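Local coordinates for thioesterase (Streptomyces coelicolor, PDB 3QMW), which is an alpha/beta hydrolase-fold thioesterase of the prodiginine biosynthetic pathway that probably hydrolyses thioester-bound intermediates, at residues G66-L71 against R176-V180; P75-M79 against A183-C188; M79-A83 against L109-V114; L101-S105 against H239-N243. All coordinates share one frame; numbering follows the deposited sequence.

Contacts 1 to 3 follow one another, each touching the next, and contact 4 lies near the centre. Contacts 1 and 2 bring the loop before helix 79-91 against helix 178-189, contact 1 at its beginning and contact 2 farther along, centres about 13 Å apart. The Arg67-Asp184 salt bridge joins them. Contacts 2 and 3 share Met79, their centres about 10 Å apart. Contact 3 packs helix 79-91 on helix 106-120, which follows strand 99-104 of contact 4. Along the chain contacts 1 and 2 cross, contact 3 is nested inside the loop of contact 1, and contact 4 crosses all three. Packing runs from the helices inserted after strand 129-132 to the probable catalytic centre.

Contact 1. Residues G66-L71 against R176-V180; sequences GRGLRL and RRLPV
Arg67 has CG between its backbone N and carbonyl carbon (chi1 69°) and bends again at chi3 (77°). This lays its guanidinium beside Val180, which covers one face, though the modelled fit there is too close to be trusted. Leu71 holds CG opposite its backbone N (chi1 -163°), and its two methyls reach two arginines. CD2 sits over a face of the Arg176 guanidinium, 3.2 Å from Arg176 CZ. CD1 comes to the edge of the Arg177 guanidinium, in its plane, 3.5 Å from Arg177 NH1. One face of that group is covered by Arg67 CB, 3.9 Å from Arg177 CZ. Arg177 has a second conformer, so its placing is provisional. No hydrogen bond crosses the contact. The polar end of Arg67 turns instead to Asp184 and to the carbonyl of Gly41. With an alanine here that end is gone, and Asp184 would probably be left without its charged mate. Gly66 and Arg67 both pair with Arg70, as Gly66 N to Arg70 O (2.7 Å) and Arg70 N to Arg67 O (2.8 Å). This is a G1 beta bulge, placed against the helical insertion that serves as a lid in many alpha/beta hydrolase thioesterases.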
loop_
_atom_site.group_PDB
_atom_site.type_symbol
_atom_site.label_atom_id
_atom_site.label_comp_id
_atom_site.label_asym_id
_atom_site.label_seq_id
_atom_site.Cartn_x
_atom_site.Cartn_y
_atom_site.Cartn_z
ATOM N N GLY D 66 16.698 -18.415 -19.279
ATOM C CA GLY D 66 16.751 -17.743 -20.580
ATOM C C GLY D 66 16.883 -16.232 -20.486
ATOM O O GLY D 66 16.675 -15.529 -21.475
ATOM N N ARG D 67 17.234 -15.721 -19.307
ATOM C CA ARG D 67 17.279 -14.283 -19.085
ATOM C C ARG D 67 18.092 -13.985 -17.858
ATOM O O ARG D 67 18.356 -14.876 -17.065
ATOM C CB ARG D 67 15.863 -13.730 -18.906
ATOM C CG ARG D 67 15.177 -14.173 -17.617
ATOM C CD ARG D 67 13.685 -14.245 -17.812
ATOM N NE ARG D 67 13.275 -15.438 -18.554
ATOM C CZ ARG D 67 12.075 -15.613 -19.106
ATOM N NH1 ARG D 67 11.814 -16.742 -19.765
ATOM N NH2 ARG D 67 11.137 -14.664 -19.025
ATOM N N GLY D 68 18.467 -12.723 -17.694
ATOM C CA GLY D 68 19.352 -12.320 -16.605
ATOM C C GLY D 68 20.638 -13.127 -16.631
ATOM O O GLY D 68 21.243 -13.308 -17.691
ATOM N N LEU D 69 21.032 -13.648 -15.472
ATOM C CA LEU D 69 22.237 -14.456 -15.360
ATOM C C LEU D 69 21.993 -15.890 -15.844
ATOM O O LEU D 69 22.819 -16.779 -15.630
ATOM C CB LEU D 69 22.724 -14.465 -13.905
ATOM C CG LEU D 69 23.117 -13.110 -13.311
ATOM C CD1 LEU D 69 23.437 -13.270 -11.825
ATOM C CD2 LEU D 69 24.293 -12.505 -14.063
ATOM N N ARG D 70 20.850 -16.109 -16.484
ATOM C CA ARG D 70 20.476 -17.409 -17.005
ATOM C C ARG D 70 20.213 -17.271 -18.486
ATOM O O ARG D 70 19.350 -17.944 -19.046
ATOM C CB ARG D 70 19.213 -17.910 -16.312
ATOM C CG ARG D 70 19.231 -17.768 -14.811
ATOM C CD ARG D 70 17.986 -18.369 -14.228
ATOM N NE ARG D 70 17.942 -19.803 -14.461
ATOM C CZ ARG D 70 16.931 -20.592 -14.126
ATOM N NH1 ARG D 70 16.995 -21.886 -14.394
ATOM N NH2 ARG D 70 15.856 -20.098 -13.527
ATOM N N LEU D 71 20.972 -16.387 -19.111
ATOM C CA LEU D 71 20.859 -16.145 -20.538
ATOM C C LEU D 71 21.303 -17.367 -21.362
ATOM O O LEU D 71 20.768 -17.626 -22.442
ATOM C CB LEU D 71 21.704 -14.924 -20.895
ATOM C CG LEU D 71 21.443 -14.240 -22.231
ATOM C CD1 LEU D 71 20.019 -13.705 -22.309
ATOM C CD2 LEU D 71 22.458 -13.118 -22.399
ATOM N N ARG D 176 17.072 -8.271 -27.817
ATOM C CA ARG D 176 17.777 -9.360 -27.145
ATOM C C ARG D 176 16.871 -10.427 -26.522
ATOM O O ARG D 176 17.243 -11.608 -26.482
ATOM C CB ARG D 176 18.718 -8.830 -26.060
ATOM C CG ARG D 176 19.003 -9.878 -24.971
ATOM C CD ARG D 176 20.082 -9.482 -24.010
ATOM N NE ARG D 176 21.378 -10.021 -24.416
ATOM C CZ ARG D 176 22.436 -10.122 -23.612
ATOM N NH1 ARG D 176 22.368 -9.723 -22.340
ATOM N NH2 ARG D 176 23.575 -10.631 -24.077
ATOM N N ARG D 177 15.706 -10.026 -26.024
ATOM C CA ARG D 177 14.852 -10.953 -25.283
ATOM C C ARG D 177 13.698 -11.525 -26.114
ATOM O O ARG D 177 12.782 -12.126 -25.554
ATOM C CB ARG D 177 14.334 -10.287 -23.998
ATOM C CG ARG D 177 15.462 -9.817 -23.074
ATOM C CD ARG D 177 15.113 -9.927 -21.593
ATOM N NE ARG D 177 16.295 -9.771 -20.741
ATOM C CZ ARG D 177 17.341 -10.590 -20.761
ATOM N NH1 ARG D 177 17.366 -11.612 -21.600
ATOM N NH2 ARG D 177 18.364 -10.381 -19.955
ATOM N N LEU D 178 13.752 -11.355 -27.439
ATOM C CA LEU D 178 12.722 -11.916 -28.354
ATOM C C LEU D 178 12.557 -13.445 -28.329
ATOM O O LEU D 178 11.427 -13.936 -28.307
ATOM C CB LEU D 178 12.957 -11.462 -29.796
ATOM C CG LEU D 178 12.106 -10.281 -30.232
ATOM C CD1 LEU D 178 12.625 -9.724 -31.534
ATOM C CD2 LEU D 178 10.663 -10.718 -30.361
ATOM N N PRO D 179 13.668 -14.203 -28.366
ATOM C CA PRO D 179 13.557 -15.630 -28.117
ATOM C C PRO D 179 12.743 -15.963 -26.875
ATOM O O PRO D 179 11.837 -16.794 -26.923
ATOM C CB PRO D 179 15.018 -16.070 -27.929
ATOM C CG PRO D 179 15.848 -14.999 -28.551
ATOM C CD PRO D 179 14.950 -13.881 -29.004
ATOM N N VAL D 180 13.066 -15.295 -25.774
ATOM C CA VAL D 180 12.517 -15.633 -24.465
ATOM C C VAL D 180 11.072 -15.195 -24.381
ATOM O O VAL D 180 10.260 -15.873 -23.765
ATOM C CB VAL D 180 13.324 -14.995 -23.360
ATOM C CG1 VAL D 180 13.027 -15.667 -22.060
ATOM C CG2 VAL D 180 14.807 -15.128 -23.675
#

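Contact 2. Residues P75-M79 against A183-C188; sequences PYDTM and ADLRAC
Asp77 and Arg186 form the salt bridge of this contact, with Asp77 OD2 2.6 Å from Arg186 NE. The hydrogen bond within it is weak, because the N-H meets the oxygen at only 120°. Carboxylate and guanidinium planes stand 79° apart, so the pair does not match in the two-pronged way. The side chains run alongside each other in the same direction, and Asp77 CB lies 3.7 Å from Arg186 CD. A leucine in place of this arginine would keep some of this aliphatic packing, but Asp77 would probably be left without its charged mate on the helix.

Backbone contacts are close but weak. Asp77 CA points its hydrogen almost straight at Ala183 O, at 3.4 Å. Asp77 O lies 3.3 Å from Ala187 N, at too poor an angle to count as a bond. The helix here, 178-189, belongs to the insertion between strands 129-132 and 203-208, a usual lid position in alpha/beta hydrolases. The facing loop leads into helix 79-91, with Thr78 at its N-cap position.

Apolar contacts flank the polar pair. Pro75 CG packs on Ala183 CB at 3.7 Å. Met79 bends at chi2 and chi3 (63°), and this curls its methyl toward helix 178-189. Met79 CE then reaches Ala187 CB at 3.4 Å, and Cys188 SG lies farther off.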
loop_
_atom_site.group_PDB
_atom_site.type_symbol
_atom_site.label_atom_id
_atom_site.label_comp_id
_atom_site.label_asym_id
_atom_site.label_seq_id
_atom_site.Cartn_x
_atom_site.Cartn_y
_atom_site.Cartn_z
ATOM N N PRO D 75 15.090 -21.427 -22.652
ATOM C CA PRO D 75 13.766 -21.155 -22.102
ATOM C C PRO D 75 12.739 -22.234 -22.461
ATOM O O PRO D 75 12.749 -22.765 -23.578
ATOM C CB PRO D 75 13.378 -19.834 -22.766
ATOM C CG PRO D 75 14.062 -19.868 -24.074
ATOM C CD PRO D 75 15.372 -20.583 -23.827
ATOM N N TYR D 76 11.854 -22.542 -21.521
ATOM C CA TYR D 76 10.775 -23.472 -21.777
ATOM C C TYR D 76 9.723 -22.805 -22.666
ATOM O O TYR D 76 9.482 -21.594 -22.554
ATOM C CB TYR D 76 10.122 -23.911 -20.467
ATOM C CG TYR D 76 11.005 -24.707 -19.532
ATOM C CD1 TYR D 76 10.916 -26.094 -19.470
ATOM C CD2 TYR D 76 11.903 -24.074 -18.683
ATOM C CE1 TYR D 76 11.708 -26.827 -18.599
ATOM C CE2 TYR D 76 12.697 -24.802 -17.802
ATOM C CZ TYR D 76 12.597 -26.173 -17.768
ATOM O OH TYR D 76 13.390 -26.881 -16.897
ATOM N N ASP D 77 9.116 -23.603 -23.549
ATOM C CA ASP D 77 7.934 -23.191 -24.324
ATOM C C ASP D 77 6.679 -24.008 -23.967
ATOM O O ASP D 77 5.644 -23.861 -24.612
ATOM C CB ASP D 77 8.215 -23.247 -25.835
ATOM C CG ASP D 77 8.376 -24.672 -26.364
ATOM O OD1 ASP D 77 9.505 -25.215 -26.306
ATOM O OD2 ASP D 77 7.375 -25.241 -26.858
ATOM N N THR D 78 6.770 -24.840 -22.925
ATOM C CA THR D 78 5.660 -25.697 -22.493
ATOM C C THR D 78 5.362 -25.456 -21.008
ATOM O O THR D 78 6.274 -25.461 -20.163
ATOM C CB THR D 78 5.971 -27.205 -22.740
ATOM O OG1 THR D 78 6.364 -27.402 -24.104
ATOM C CG2 THR D 78 4.746 -28.080 -22.445
ATOM N N MET D 79 4.079 -25.270 -20.690
ATOM C CA MET D 79 3.679 -24.740 -19.385
ATOM C C MET D 79 3.910 -25.686 -18.198
ATOM O O MET D 79 4.389 -25.235 -17.155
ATOM C CB MET D 79 2.214 -24.287 -19.420
ATOM C CG MET D 79 1.737 -23.546 -18.159
ATOM S SD MET D 79 2.648 -22.037 -17.731
ATOM C CE MET D 79 2.296 -21.014 -19.161
ATOM N N ALA D 183 9.274 -17.877 -26.420
ATOM C CA ALA D 183 9.180 -19.080 -25.603
ATOM C C ALA D 183 8.203 -18.892 -24.431
ATOM O O ALA D 183 7.508 -19.833 -24.037
ATOM C CB ALA D 183 10.552 -19.493 -25.104
ATOM N N ASP D 184 8.140 -17.680 -23.878
ATOM C CA ASP D 184 7.135 -17.362 -22.853
ATOM C C ASP D 184 5.716 -17.385 -23.430
ATOM O O ASP D 184 4.814 -17.964 -22.834
ATOM C CB ASP D 184 7.391 -15.983 -22.218
ATOM C CG ASP D 184 8.518 -15.988 -21.184
ATOM O OD1 ASP D 184 9.019 -17.068 -20.799
ATOM O OD2 ASP D 184 8.906 -14.880 -20.750
ATOM N N LEU D 185 5.516 -16.741 -24.577
ATOM C CA LEU D 185 4.181 -16.658 -25.179
ATOM C C LEU D 185 3.650 -18.009 -25.673
ATOM O O LEU D 185 2.440 -18.211 -25.777
ATOM C CB LEU D 185 4.146 -15.652 -26.335
ATOM C CG LEU D 185 3.760 -14.197 -26.058
ATOM C CD1 LEU D 185 3.754 -13.442 -27.370
ATOM C CD2 LEU D 185 2.393 -14.078 -25.392
ATOM N N ARG D 186 4.551 -18.925 -25.992
ATOM C CA ARG D 186 4.156 -20.219 -26.528
ATOM C C ARG D 186 3.531 -21.091 -25.446
ATOM O O ARG D 186 2.608 -21.854 -25.713
ATOM C CB ARG D 186 5.355 -20.936 -27.154
ATOM C CG ARG D 186 5.054 -22.379 -27.508
ATOM C CD ARG D 186 5.852 -22.889 -28.677
ATOM N NE ARG D 186 5.810 -24.347 -28.692
ATOM C CZ ARG D 186 5.832 -25.102 -29.782
ATOM N NH1 ARG D 186 5.792 -26.426 -29.650
ATOM N NH2 ARG D 186 5.886 -24.551 -30.996
ATOM N N ALA D 187 4.032 -20.979 -24.223
ATOM C CA ALA D 187 3.426 -21.695 -23.116
ATOM C C ALA D 187 2.013 -21.181 -22.807
ATOM O O ALA D 187 1.276 -21.843 -22.096
ATOM C CB ALA D 187 4.296 -21.602 -21.897
ATOM N N CYS D 188 1.640 -20.019 -23.343
ATOM C CA CYS D 188 0.324 -19.417 -23.082
ATOM C C CYS D 188 -0.705 -19.687 -24.169
ATOM O O CYS D 188 -1.899 -19.477 -23.958
ATOM C CB CYS D 188 0.453 -17.897 -22.932
ATOM S SG CYS D 188 1.364 -17.367 -21.479
#

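Contact 3. Residues M79-A83 against L109-V114; sequences MEPLA and LLAYEV
Met79 and Ala83, one turn apart on helix 79-91, are the two bumps that enter the surface of helix 106-120. Ala83 is the smaller. Its CB settles into a hollow lined by Leu110, Glu113 and Val114. Ala83 CB lies 4.0 Å from Glu113 CB and 3.9 Å from Val114 CG2, while Leu110 CD1 closes a third side. Without a longer side chain at this place, the backbones come near, and the CA atoms of Ala83 and Val114 are 4.9 Å apart. Met79 fills the next hollow, between Leu109, Leu110 and Glu113. Its sulfur rests beside the helix backbone, with Met79 SD 4.0 Å from Leu110 CA, and Met79 CG meets Glu113 CG at 3.9 Å.

Leu110 is the answering bump. Its CG is anti to the backbone N (chi1 165°), and the methyls lean toward the other helix. Leu110 CD2 meets Leu82 CD2 at 4.3 Å. The segment axes cross at -65° and approach to 9.4 Å. The pair flanks strand 99-104 in the chain, within the beta-alpha-beta succession of the alpha/beta hydrolase core.

No hydrogen bond joins the two segments. Glu113 offers only its aliphatic part here, and its OE2 bonds to Tyr191 OH. The contact is buried and apolar, so its hold rests on shape and dispersion.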
loop_
_atom_site.group_PDB
_atom_site.type_symbol
_atom_site.label_atom_id
_atom_site.label_comp_id
_atom_site.label_asym_id
_atom_site.label_seq_id
_atom_site.Cartn_x
_atom_site.Cartn_y
_atom_site.Cartn_z
ATOM N N MET D 79 4.079 -25.270 -20.690
ATOM C CA MET D 79 3.679 -24.740 -19.385
ATOM C C MET D 79 3.910 -25.686 -18.198
ATOM O O MET D 79 4.389 -25.235 -17.155
ATOM C CB MET D 79 2.214 -24.287 -19.420
ATOM C CG MET D 79 1.737 -23.546 -18.159
ATOM S SD MET D 79 2.648 -22.037 -17.731
ATOM C CE MET D 79 2.296 -21.014 -19.161
ATOM N N GLU D 80 3.575 -26.973 -18.334
ATOM C CA GLU D 80 3.658 -27.892 -17.180
ATOM C C GLU D 80 5.072 -28.349 -16.787
ATOM O O GLU D 80 5.373 -28.438 -15.594
ATOM C CB GLU D 80 2.742 -29.114 -17.333
ATOM C CG GLU D 80 2.224 -29.612 -15.963
ATOM C CD GLU D 80 1.867 -31.095 -15.937
ATOM O OE1 GLU D 80 2.751 -31.935 -16.239
ATOM O OE2 GLU D 80 0.700 -31.416 -15.595
ATOM N N PRO D 81 5.938 -28.671 -17.767
ATOM C CA PRO D 81 7.333 -28.860 -17.339
ATOM C C PRO D 81 7.871 -27.628 -16.593
ATOM O O PRO D 81 8.561 -27.764 -15.576
ATOM C CB PRO D 81 8.098 -29.086 -18.660
ATOM C CG PRO D 81 7.105 -28.862 -19.772
ATOM C CD PRO D 81 5.738 -29.052 -19.176
ATOM N N LEU D 82 7.536 -26.440 -17.092
ATOM C CA LEU D 82 7.938 -25.192 -16.443
ATOM C C LEU D 82 7.386 -25.115 -15.028
ATOM O O LEU D 82 8.137 -24.923 -14.064
ATOM C CB LEU D 82 7.464 -23.987 -17.261
ATOM C CG LEU D 82 7.920 -22.603 -16.804
ATOM C CD1 LEU D 82 9.414 -22.569 -16.566
ATOM C CD2 LEU D 82 7.504 -21.570 -17.836
ATOM N N ALA D 83 6.072 -25.284 -14.911
ATOM C CA ALA D 83 5.416 -25.318 -13.605
ATOM C C ALA D 83 6.045 -26.363 -12.676
ATOM O O ALA D 83 6.239 -26.103 -11.489
ATOM C CB ALA D 83 3.929 -25.572 -13.768
ATOM N N LEU D 109 -1.168 -17.144 -15.246
ATOM C CA LEU D 109 -1.411 -18.496 -15.748
ATOM C C LEU D 109 -0.406 -19.455 -15.127
ATOM O O LEU D 109 -0.781 -20.520 -14.655
ATOM C CB LEU D 109 -1.340 -18.528 -17.291
ATOM C CG LEU D 109 -1.735 -19.832 -18.017
ATOM C CD1 LEU D 109 -2.953 -20.507 -17.398
ATOM C CD2 LEU D 109 -1.969 -19.578 -19.491
ATOM N N LEU D 110 0.860 -19.034 -15.088
ATOM C CA LEU D 110 1.943 -19.842 -14.518
ATOM C C LEU D 110 1.772 -20.030 -13.021
ATOM O O LEU D 110 2.031 -21.116 -12.513
ATOM C CB LEU D 110 3.310 -19.224 -14.833
ATOM C CG LEU D 110 4.544 -19.711 -14.052
ATOM C CD1 LEU D 110 4.613 -21.228 -13.878
ATOM C CD2 LEU D 110 5.785 -19.206 -14.747
ATOM N N ALA D 111 1.338 -18.975 -12.332
ATOM C CA ALA D 111 1.071 -19.025 -10.889
ATOM C C ALA D 111 0.049 -20.114 -10.534
ATOM O O ALA D 111 0.290 -20.966 -9.667
ATOM C CB ALA D 111 0.566 -17.676 -10.415
ATOM N N TYR D 112 -1.086 -20.068 -11.226
ATOM C CA TYR D 112 -2.169 -21.036 -11.065
ATOM C C TYR D 112 -1.670 -22.472 -11.257
ATOM O O TYR D 112 -1.882 -23.336 -10.402
ATOM C CB TYR D 112 -3.292 -20.682 -12.054
ATOM C CG TYR D 112 -4.368 -21.726 -12.249
ATOM C CD1 TYR D 112 -5.075 -22.247 -11.167
ATOM C CD2 TYR D 112 -4.703 -22.168 -13.527
ATOM C CE1 TYR D 112 -6.078 -23.199 -11.355
ATOM C CE2 TYR D 112 -5.693 -23.111 -13.723
ATOM C CZ TYR D 112 -6.378 -23.621 -12.637
ATOM O OH TYR D 112 -7.355 -24.562 -12.842
ATOM N N GLU D 113 -0.978 -22.709 -12.368
ATOM C CA GLU D 113 -0.434 -24.032 -12.667
ATOM C C GLU D 113 0.530 -24.556 -11.610
ATOM O O GLU D 113 0.436 -25.717 -11.233
ATOM C CB GLU D 113 0.237 -24.029 -14.026
ATOM C CG GLU D 113 -0.760 -23.965 -15.167
ATOM C CD GLU D 113 -1.472 -25.280 -15.402
ATOM O OE1 GLU D 113 -0.820 -26.351 -15.324
ATOM O OE2 GLU D 113 -2.690 -25.236 -15.678
ATOM N N VAL D 114 1.445 -23.726 -11.132
ATOM C CA VAL D 114 2.315 -24.132 -10.019
ATOM C C VAL D 114 1.508 -24.417 -8.736
ATOM O O VAL D 114 1.883 -25.287 -7.937
ATOM C CB VAL D 114 3.399 -23.065 -9.704
ATOM C CG1 VAL D 114 4.043 -23.332 -8.335
ATOM C CG2 VAL D 114 4.452 -23.021 -10.815
#

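Contact 4. Residues L101-S105 against H239-N243; sequences LFGHS and HFFLN
His104 and Ser105 each bond to His239, one to its backbone and one to its ring. His104 NE2 donates to His239 O at 2.7 Å. The oxygen lies in the plane of the His104 ring, and the donor sits nearly along the C=O axis, but the N-H is bent (136°). CG of His104 is anti to its backbone N (chi1 177°), which sends the ring across to this carbonyl. The other ring nitrogen, ND1, is bonded to Ser132 OG, so both nitrogens of this buried ring are satisfied.

Ser105 OG lies 3.0 Å from His239 NE2, at the edge of the His239 ring, and either could be the donor. His239 ND1 is bonded to Asp211 OD1. The three residues are consistent with a Ser-His-Asp catalytic triad. Ser105 has a positive phi at the turn from strand to helix, as in a nucleophile elbow.

Apolar groups steady the His104 ring. Its edge points to the face of Phe241, centroids 5.5 Å apart and planes at 66°. Leu242 CD2 packs on His104 CB at 3.7 Å and also meets the edge of Phe102, 4.3 Å from Phe102 CE2.

Strand 99-104 runs between strands 31-36 and 129-132 of the parallel sheet. The loop of His239 leads from edge strand 230-235 to helix 246-258, where Leu251 touches both Phe102 and Leu242.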
loop_
_atom_site.group_PDB
_atom_site.type_symbol
_atom_site.label_atom_id
_atom_site.label_comp_id
_atom_site.label_asym_id
_atom_site.label_seq_id
_atom_site.Cartn_x
_atom_site.Cartn_y
_atom_site.Cartn_z
ATOM N N LEU D 101 1.215 -16.479 -3.887
ATOM C CA LEU D 101 1.613 -16.396 -5.278
ATOM C C LEU D 101 1.050 -15.138 -5.895
ATOM O O LEU D 101 -0.156 -14.882 -5.794
ATOM C CB LEU D 101 1.116 -17.631 -6.061
ATOM C CG LEU D 101 1.488 -19.000 -5.466
ATOM C CD1 LEU D 101 0.747 -20.126 -6.159
ATOM C CD2 LEU D 101 3.025 -19.216 -5.476
ATOM N N PHE D 102 1.947 -14.361 -6.515
ATOM C CA PHE D 102 1.582 -13.303 -7.451
ATOM C C PHE D 102 2.071 -13.607 -8.871
ATOM O O PHE D 102 3.225 -13.996 -9.069
ATOM C CB PHE D 102 2.170 -11.944 -7.062
ATOM C CG PHE D 102 1.932 -10.912 -8.114
ATOM C CD1 PHE D 102 0.714 -10.262 -8.193
ATOM C CD2 PHE D 102 2.866 -10.684 -9.105
ATOM C CE1 PHE D 102 0.459 -9.352 -9.212
ATOM C CE2 PHE D 102 2.608 -9.779 -10.125
ATOM C CZ PHE D 102 1.413 -9.112 -10.174
ATOM N N GLY D 103 1.212 -13.373 -9.859
ATOM C CA GLY D 103 1.626 -13.442 -11.242
ATOM C C GLY D 103 0.913 -12.415 -12.089
ATOM O O GLY D 103 -0.264 -12.160 -11.886
ATOM N N HIS D 104 1.602 -11.826 -13.033
ATOM C CA HIS D 104 0.970 -10.911 -13.930
ATOM C C HIS D 104 0.959 -11.496 -15.308
ATOM O O HIS D 104 1.970 -11.809 -15.830
ATOM C CB HIS D 104 1.726 -9.599 -13.958
ATOM C CG HIS D 104 1.172 -8.609 -14.925
ATOM N ND1 HIS D 104 -0.061 -8.041 -14.775
ATOM C CD2 HIS D 104 1.690 -8.069 -16.042
ATOM C CE1 HIS D 104 -0.299 -7.226 -15.774
ATOM N NE2 HIS D 104 0.748 -7.229 -16.560
ATOM N N SER D 105 -0.193 -11.596 -15.928
ATOM C CA SER D 105 -0.233 -12.106 -17.271
ATOM C C SER D 105 0.319 -13.527 -17.289
ATOM O O SER D 105 -0.092 -14.351 -16.543
ATOM C CB SER D 105 0.546 -11.185 -18.180
ATOM O OG SER D 105 0.148 -11.346 -19.511
ATOM N N HIS D 239 -2.523 -3.194 -19.953
ATOM C CA HIS D 239 -1.937 -4.509 -19.706
ATOM C C HIS D 239 -0.563 -4.426 -19.028
ATOM O O HIS D 239 -0.174 -5.351 -18.321
ATOM C CB HIS D 239 -1.818 -5.267 -21.038
ATOM C CG HIS D 239 -1.537 -6.729 -20.888
ATOM N ND1 HIS D 239 -2.531 -7.683 -20.918
ATOM C CD2 HIS D 239 -0.372 -7.402 -20.731
ATOM C CE1 HIS D 239 -1.991 -8.882 -20.780
ATOM N NE2 HIS D 239 -0.683 -8.740 -20.660
ATOM N N PHE D 240 0.162 -3.328 -19.250
ATOM C CA PHE D 240 1.520 -3.159 -18.711
ATOM C C PHE D 240 1.656 -2.137 -17.564
ATOM O O PHE D 240 2.774 -1.725 -17.213
ATOM C CB PHE D 240 2.487 -2.800 -19.848
ATOM C CG PHE D 240 3.065 -3.994 -20.538
ATOM C CD1 PHE D 240 2.552 -4.429 -21.758
ATOM C CD2 PHE D 240 4.125 -4.690 -19.966
ATOM C CE1 PHE D 240 3.087 -5.540 -22.401
ATOM C CE2 PHE D 240 4.667 -5.803 -20.597
ATOM C CZ PHE D 240 4.145 -6.230 -21.818
ATOM N N PHE D 241 0.534 -1.757 -16.956
ATOM C CA PHE D 241 0.550 -0.846 -15.802
ATOM C C PHE D 241 1.657 -1.175 -14.772
ATOM O O PHE D 241 2.236 -0.263 -14.163
ATOM C CB PHE D 241 -0.832 -0.801 -15.112
ATOM C CG PHE D 241 -1.194 -2.052 -14.325
ATOM C CD1 PHE D 241 -0.559 -2.355 -13.125
ATOM C CD2 PHE D 241 -2.199 -2.897 -14.764
ATOM C CE1 PHE D 241 -0.905 -3.489 -12.406
ATOM C CE2 PHE D 241 -2.554 -4.029 -14.046
ATOM C CZ PHE D 241 -1.909 -4.327 -12.872
ATOM N N LEU D 242 1.947 -2.471 -14.612
ATOM C CA LEU D 242 2.871 -2.988 -13.590
ATOM C C LEU D 242 4.254 -2.340 -13.588
ATOM O O LEU D 242 4.918 -2.297 -12.553
ATOM C CB LEU D 242 3.035 -4.509 -13.762
ATOM C CG LEU D 242 3.736 -5.245 -12.621
ATOM C CD1 LEU D 242 2.969 -5.025 -11.343
ATOM C CD2 LEU D 242 3.858 -6.710 -12.915
ATOM N N ASN D 243 4.691 -1.854 -14.742
ATOM C CA ASN D 243 6.005 -1.233 -14.856
ATOM C C ASN D 243 6.133 0.016 -13.982
ATOM O O ASN D 243 7.139 0.190 -13.298
ATOM C CB ASN D 243 6.304 -0.883 -16.320
ATOM C CG ASN D 243 6.212 -2.093 -17.246
ATOM O OD1 ASN D 243 6.631 -3.205 -16.892
ATOM N ND2 ASN D 243 5.660 -1.878 -18.438
#